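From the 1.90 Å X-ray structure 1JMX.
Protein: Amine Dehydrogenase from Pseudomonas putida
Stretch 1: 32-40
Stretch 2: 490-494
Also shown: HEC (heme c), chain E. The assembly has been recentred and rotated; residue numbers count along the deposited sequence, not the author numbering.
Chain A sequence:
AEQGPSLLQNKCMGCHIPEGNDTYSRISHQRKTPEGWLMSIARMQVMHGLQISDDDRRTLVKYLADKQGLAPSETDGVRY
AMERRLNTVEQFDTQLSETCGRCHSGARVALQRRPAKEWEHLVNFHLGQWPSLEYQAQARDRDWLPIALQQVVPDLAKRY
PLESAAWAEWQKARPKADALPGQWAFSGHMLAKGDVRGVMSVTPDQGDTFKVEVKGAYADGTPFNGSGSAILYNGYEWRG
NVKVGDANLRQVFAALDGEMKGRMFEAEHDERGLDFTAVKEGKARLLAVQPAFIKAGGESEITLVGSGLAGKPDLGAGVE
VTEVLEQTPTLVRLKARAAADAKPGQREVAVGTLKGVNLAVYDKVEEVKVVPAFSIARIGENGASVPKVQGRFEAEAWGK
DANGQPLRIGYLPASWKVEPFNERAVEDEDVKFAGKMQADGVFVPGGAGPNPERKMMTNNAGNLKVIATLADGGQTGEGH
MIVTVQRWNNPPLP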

ATOM      1  N   LYS A  32     -18.618  12.356  -6.004  1.00 13.11           N
ATOM      2  CA  LYS A  32     -18.022  11.102  -5.544  1.00 12.84           C
ATOM      3  C   LYS A  32     -19.088  10.135  -5.025  1.00 13.08           C
ATOM      4  O   LYS A  32     -20.269  10.484  -4.898  1.00 13.21           O
ATOM      5  CB  LYS A  32     -17.038  11.364  -4.390  1.00 13.17           C
ATOM      6  CG  LYS A  32     -16.225  12.650  -4.460  1.00 13.36           C
ATOM      7  CD  LYS A  32     -15.552  12.908  -3.117  1.00 12.38           C
ATOM      8  CE  LYS A  32     -14.949  14.302  -3.026  1.00 11.87           C
ATOM      9  NZ  LYS A  32     -13.586  14.373  -3.559  1.00 11.96           N
ATOM     10  N   THR A  33     -18.645   8.927  -4.692  1.00 12.00           N
ATOM     11  CA  THR A  33     -19.520   7.898  -4.142  1.00 11.87           C
ATOM     12  C   THR A  33     -19.702   8.228  -2.657  1.00 12.61           C
ATOM     13  O   THR A  33     -19.029   9.119  -2.135  1.00 14.39           O
ATOM     14  CB  THR A  33     -18.873   6.484  -4.260  1.00 10.25           C
ATOM     15  OG1 THR A  33     -17.664   6.435  -3.491  1.00  9.60           O
ATOM     16  CG2 THR A  33     -18.571   6.141  -5.712  1.00  8.15           C
ATOM     17  N   PRO A  34     -20.641   7.549  -1.970  1.00 12.34           N
ATOM     18  CA  PRO A  34     -20.878   7.790  -0.539  1.00 11.99           C
ATOM     19  C   PRO A  34     -19.611   7.603   0.310  1.00 12.35           C
ATOM     20  O   PRO A  34     -19.337   8.404   1.206  1.00 12.26           O
ATOM     21  CB  PRO A  34     -21.941   6.750  -0.199  1.00 12.33           C
ATOM     22  CG  PRO A  34     -22.745   6.702  -1.456  1.00 13.66           C
ATOM     23  CD  PRO A  34     -21.682   6.662  -2.526  1.00 12.54           C
ATOM     24  N   GLU A  35     -18.835   6.558   0.026  1.00 12.13           N
ATOM     25  CA  GLU A  35     -17.603   6.332   0.778  1.00 12.41           C
ATOM     26  C   GLU A  35     -16.517   7.315   0.365  1.00 11.18           C
ATOM     27  O   GLU A  35     -15.576   7.538   1.110  1.00 11.20           O
ATOM     28  CB  GLU A  35     -17.092   4.879   0.709  1.00 13.44           C
ATOM     29  CG  GLU A  35     -17.521   4.035  -0.468  1.00 15.43           C
ATOM     30  CD  GLU A  35     -18.975   3.625  -0.406  1.00 12.57           C
ATOM     31  OE1 GLU A  35     -19.725   4.032  -1.301  1.00 15.02           O
ATOM     32  OE2 GLU A  35     -19.375   2.911   0.529  1.00 16.82           O
ATOM     33  N   GLY A  36     -16.653   7.889  -0.828  1.00 10.44           N
ATOM     34  CA  GLY A  36     -15.697   8.875  -1.295  1.00 11.75           C
ATOM     35  C   GLY A  36     -15.890  10.138  -0.468  1.00 12.07           C
ATOM     36  O   GLY A  36     -14.926  10.733   0.023  1.00 11.40           O
ATOM     37  N   TRP A  37     -17.149  10.534  -0.292  1.00 11.86           N
ATOM     38  CA  TRP A  37     -17.466  11.711   0.507  1.00 12.14           C
ATOM     39  C   TRP A  37     -17.020  11.517   1.948  1.00 11.96           C
ATOM     40  O   TRP A  37     -16.422  12.421   2.529  1.00 12.59           O
ATOM     41  CB  TRP A  37     -18.955  12.066   0.424  1.00 11.86           C
ATOM     42  CG  TRP A  37     -19.285  12.799  -0.838  1.00 10.40           C
ATOM     43  CD1 TRP A  37     -20.105  12.382  -1.840  1.00 11.22           C
ATOM     44  CD2 TRP A  37     -18.749  14.060  -1.255  1.00 10.77           C
ATOM     45  NE1 TRP A  37     -20.109  13.299  -2.863  1.00 10.54           N
ATOM     46  CE2 TRP A  37     -19.287  14.341  -2.530  1.00 10.12           C
ATOM     47  CE3 TRP A  37     -17.861  14.982  -0.676  1.00 10.99           C
ATOM     48  CZ2 TRP A  37     -18.968  15.503  -3.239  1.00 11.53           C
ATOM     49  CZ3 TRP A  37     -17.542  16.140  -1.385  1.00 10.50           C
ATOM     50  CH2 TRP A  37     -18.097  16.387  -2.653  1.00 11.01           C
ATOM     51  N   LEU A  38     -17.260  10.330   2.504  1.00 11.17           N
ATOM     52  CA  LEU A  38     -16.834  10.039   3.871  1.00 11.23           C
ATOM     53  C   LEU A  38     -15.306  10.168   3.998  1.00 11.90           C
ATOM     54  O   LEU A  38     -14.798  10.672   5.001  1.00 11.54           O
ATOM     55  CB  LEU A  38     -17.262   8.630   4.297  1.00 11.09           C
ATOM     56  CG  LEU A  38     -16.672   8.147   5.632  1.00 10.13           C
ATOM     57  CD1 LEU A  38     -17.210   8.986   6.780  1.00 10.82           C
ATOM     58  CD2 LEU A  38     -16.990   6.686   5.846  1.00 11.16           C
ATOM     59  N   MET A  39     -14.588   9.711   2.973  1.00 12.53           N
ATOM     60  CA  MET A  39     -13.128   9.765   2.947  1.00 12.50           C
ATOM     61  C   MET A  39     -12.579  11.184   2.904  1.00 10.73           C
ATOM     62  O   MET A  39     -11.553  11.462   3.506  1.00 12.26           O
ATOM     63  CB  MET A  39     -12.578   8.951   1.781  1.00 11.97           C
ATOM     64  CG  MET A  39     -12.415   7.470   2.095  1.00 13.89           C
ATOM     65  SD  MET A  39     -11.647   6.543   0.752  1.00 14.90           S
ATOM     66  CE  MET A  39      -9.959   7.193   0.813  1.00 12.87           C
ATOM     67  N   SER A  40     -13.260  12.078   2.191  1.00 12.15           N
ATOM     68  CA  SER A  40     -12.830  13.475   2.106  1.00 10.71           C
ATOM     69  C   SER A  40     -12.995  14.170   3.450  1.00 10.77           C
ATOM     70  O   SER A  40     -12.105  14.890   3.893  1.00 10.91           O
ATOM     71  CB  SER A  40     -13.631  14.223   1.050  1.00  9.14           C
ATOM     72  OG  SER A  40     -13.280  13.771  -0.227  1.00  7.79           O
ATOM     73  N   ASN A 490      -6.545   1.881   6.329  1.00 16.74           N
ATOM     74  CA  ASN A 490      -7.551   1.145   5.571  1.00 17.94           C
ATOM     75  C   ASN A 490      -8.853   1.914   5.428  1.00 16.29           C
ATOM     76  O   ASN A 490      -9.816   1.651   6.137  1.00 16.90           O
ATOM     77  CB  ASN A 490      -7.830  -0.201   6.247  1.00 22.12           C
ATOM     78  CG  ASN A 490      -7.327  -1.387   5.437  1.00 26.70           C
ATOM     79  OD1 ASN A 490      -6.547  -2.201   5.944  1.00 30.28           O
ATOM     80  ND2 ASN A 490      -7.792  -1.511   4.187  1.00 26.70           N
ATOM     81  N   PRO A 491      -8.891   2.886   4.508  1.00 14.69           N
ATOM     82  CA  PRO A 491     -10.075   3.706   4.254  1.00 14.38           C
ATOM     83  C   PRO A 491     -11.160   2.844   3.583  1.00 14.98           C
ATOM     84  O   PRO A 491     -10.883   1.712   3.168  1.00 13.65           O
ATOM     85  CB  PRO A 491      -9.546   4.761   3.282  1.00 13.05           C
ATOM     86  CG  PRO A 491      -8.067   4.732   3.472  1.00 14.67           C
ATOM     87  CD  PRO A 491      -7.783   3.294   3.634  1.00 11.94           C
ATOM     88  N   PRO A 492     -12.400   3.371   3.471  1.00 14.47           N
ATOM     89  CA  PRO A 492     -13.573   2.723   2.864  1.00 14.84           C
ATOM     90  C   PRO A 492     -13.337   2.234   1.435  1.00 14.84           C
ATOM     91  O   PRO A 492     -13.936   1.250   0.991  1.00 15.43           O
ATOM     92  CB  PRO A 492     -14.613   3.833   2.895  1.00 15.17           C
ATOM     93  CG  PRO A 492     -14.292   4.524   4.161  1.00 16.01           C
ATOM     94  CD  PRO A 492     -12.793   4.650   4.088  1.00 14.10           C
ATOM     95  N   LEU A 493     -12.503   2.967   0.707  1.00 13.38           N
ATOM     96  CA  LEU A 493     -12.152   2.623  -0.663  1.00 12.34           C
ATOM     97  C   LEU A 493     -10.656   2.302  -0.729  1.00 13.03           C
ATOM     98  O   LEU A 493      -9.827   3.030  -0.182  1.00 12.69           O
ATOM     99  CB  LEU A 493     -12.495   3.779  -1.611  1.00 11.53           C
ATOM    100  CG  LEU A 493     -13.980   4.118  -1.788  1.00 12.27           C
ATOM    101  CD1 LEU A 493     -14.158   5.273  -2.749  1.00 11.18           C
ATOM    102  CD2 LEU A 493     -14.715   2.897  -2.297  1.00 12.10           C
ATOM    103  N   PRO A 494     -10.297   1.175  -1.364  1.00 13.32           N
ATOM    104  CA  PRO A 494      -8.896   0.764  -1.498  1.00 12.25           C
ATOM    105  C   PRO A 494      -8.108   1.645  -2.475  1.00 13.20           C
ATOM    106  O   PRO A 494      -8.721   2.476  -3.183  1.00 12.80           O
ATOM    107  CB  PRO A 494      -9.015  -0.670  -1.999  1.00 13.37           C
ATOM    108  CG  PRO A 494     -10.260  -0.633  -2.827  1.00 14.22           C
ATOM    109  CD  PRO A 494     -11.200   0.174  -1.962  1.00 13.40           C
ATOM    110  OXT PRO A 494      -6.870   1.508  -2.506  1.00 14.02           O
TER
HETATM  111 FE   HEC E1001      -4.062   9.524  -4.453  1.00 10.57          FE
HETATM  112  CHA HEC E1001      -6.239   9.925  -1.950  1.00 10.63           C
HETATM  113  CHB HEC E1001      -6.424  10.595  -6.615  1.00  9.83           C
HETATM  114  CHC HEC E1001      -1.826   9.299  -6.986  1.00  9.09           C
HETATM  115  CHD HEC E1001      -1.675   8.474  -2.225  1.00  8.43           C
HETATM  116  NA  HEC E1001      -5.925  10.102  -4.315  1.00 10.74           N
HETATM  117  C1A HEC E1001      -6.687  10.205  -3.198  1.00 10.05           C
HETATM  118  C2A HEC E1001      -8.016  10.662  -3.493  1.00 11.18           C
HETATM  119  C3A HEC E1001      -8.069  10.834  -4.812  1.00 11.62           C
HETATM  120  C4A HEC E1001      -6.766  10.501  -5.319  1.00 10.97           C
HETATM  121  CMA HEC E1001      -9.265  11.312  -5.617  1.00 14.88           C
HETATM  122  CAA HEC E1001      -9.108  10.907  -2.475  1.00 13.26           C
HETATM  123  CBA HEC E1001      -9.317  12.420  -2.493  1.00 17.23           C
HETATM  124  CGA HEC E1001     -10.346  12.974  -1.540  1.00 19.05           C
HETATM  125  O1A HEC E1001     -10.968  12.246  -0.785  1.00 27.89           O
HETATM  126  O2A HEC E1001     -10.520  14.174  -1.547  1.00 27.15           O
HETATM  127  NB  HEC E1001      -4.111   9.862  -6.371  1.00 10.16           N
HETATM  128  C1B HEC E1001      -5.189  10.314  -7.133  1.00  9.93           C
HETATM  129  C2B HEC E1001      -4.880  10.495  -8.511  1.00  8.63           C
HETATM  130  C3B HEC E1001      -3.565  10.158  -8.628  1.00  9.72           C
HETATM  131  C4B HEC E1001      -3.098   9.739  -7.300  1.00  8.88           C
HETATM  132  CMB HEC E1001      -5.840  10.996  -9.610  1.00  9.77           C
HETATM  133  CAB HEC E1001      -2.801  10.247  -9.941  1.00 10.90           C
HETATM  134  CBB HEC E1001      -1.835  11.428 -10.064  1.00 12.58           C
HETATM  135  NC  HEC E1001      -2.168   8.972  -4.579  1.00 10.31           N
HETATM  136  C1C HEC E1001      -1.392   8.929  -5.717  1.00  9.19           C
HETATM  137  C2C HEC E1001      -0.065   8.463  -5.440  1.00  8.77           C
HETATM  138  C3C HEC E1001      -0.014   8.217  -4.128  1.00  9.58           C
HETATM  139  C4C HEC E1001      -1.320   8.551  -3.573  1.00  9.19           C
HETATM  140  CMC HEC E1001       1.047   8.291  -6.477  1.00  8.10           C
HETATM  141  CAC HEC E1001       1.175   7.564  -3.458  1.00 10.74           C
HETATM  142  CBC HEC E1001       2.315   8.407  -2.918  1.00  9.76           C
HETATM  143  ND  HEC E1001      -3.966   9.260  -2.507  1.00 10.09           N
HETATM  144  C1D HEC E1001      -2.918   8.822  -1.722  1.00  9.73           C
HETATM  145  C2D HEC E1001      -3.287   8.793  -0.304  1.00  8.62           C
HETATM  146  C3D HEC E1001      -4.598   9.226  -0.285  1.00 11.55           C
HETATM  147  C4D HEC E1001      -4.970   9.484  -1.619  1.00 11.08           C
HETATM  148  CMD HEC E1001      -2.393   8.374   0.861  1.00  7.02           C
HETATM  149  CAD HEC E1001      -5.589   9.443   0.865  1.00 13.12           C
HETATM  150  CBD HEC E1001      -5.152   9.067   2.241  1.00 19.88           C
HETATM  151  CGD HEC E1001      -5.605   7.687   2.584  1.00 17.03           C
HETATM  152  O1D HEC E1001      -5.820   6.879   1.652  1.00 18.53           O
HETATM  153  O2D HEC E1001      -5.753   7.389   3.790  1.00 21.34           O

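The last residues of the chain come back to lie against a helix that begins more than 450 positions earlier, and the fit rests mainly on shape. Only 308 Å² is buried, both sides summed, and a single weak hydrogen bond crosses the contact. Helix residues Glu35, Leu38 and Met39 point toward the tail, while Pro491, Pro492 and Leu493 point back at the helix.

Pro492 is the central bump. Its ring lies against three helix side chains: its CB is 3.5 Å from Glu35 CB, its CG is 3.8 Å from Leu38 CD2, and its CD is 3.5 Å from Met39 CG. Glu35, Leu38 and Met39 fall along one side of the helix, so the spacing of the turn makes a seat into which a compact, rigid ring can settle. The backbones come close here, with Glu35 CA 5.8 Å from Pro492 CA.

Leu493 fills a second hollow, nearer the start of the helix. Its chi1 m, chi2 t side chain carries CD1 to 3.8 Å from Thr33 OG1 and 4.1 Å from Gly36 N, while CD2 packs 3.5 Å from Glu35 CG. Thr33 is the N-cap, its OG1 accepting a weak bond from Gly36 N at 3.2 Å, so the methyl CD1 rests against the capping turn itself. Gly36 adds no side chain here; a CB at that position would point away from the tail and would clash with Lys32 CB at 3.0 Å.

Met39 has the largest area covered by the other stretch, and it reaches all three tail residues in contact. Beyond its CG contact with Pro492, its CE lies 3.5 Å from Pro491 CB, and its SD is 3.7 Å from Leu493 CB. Met39 SD also accepts the weak hydrogen bond from Leu493 N, at 3.7 Å, with an N-H...S angle of 144°. Neither proline of the Pro491-Pro492 pair has a backbone N-H to offer, so Leu493 is the first of these three that can donate one.

Glu35 shows how a charged residue can serve an apolar contact. Its CB and CG pack against the tail, but the end of the side chain leads away, and both carboxylate oxygens find hydrogen bonds elsewhere in the structure.

The heme lies beside this arrangement: Ser40 OG donates to HEC O1A at 2.8 Å, and Pro491 CG comes within 3.5 Å of HEC O2D. Pro491 thus touches both Met39 and a heme propionate.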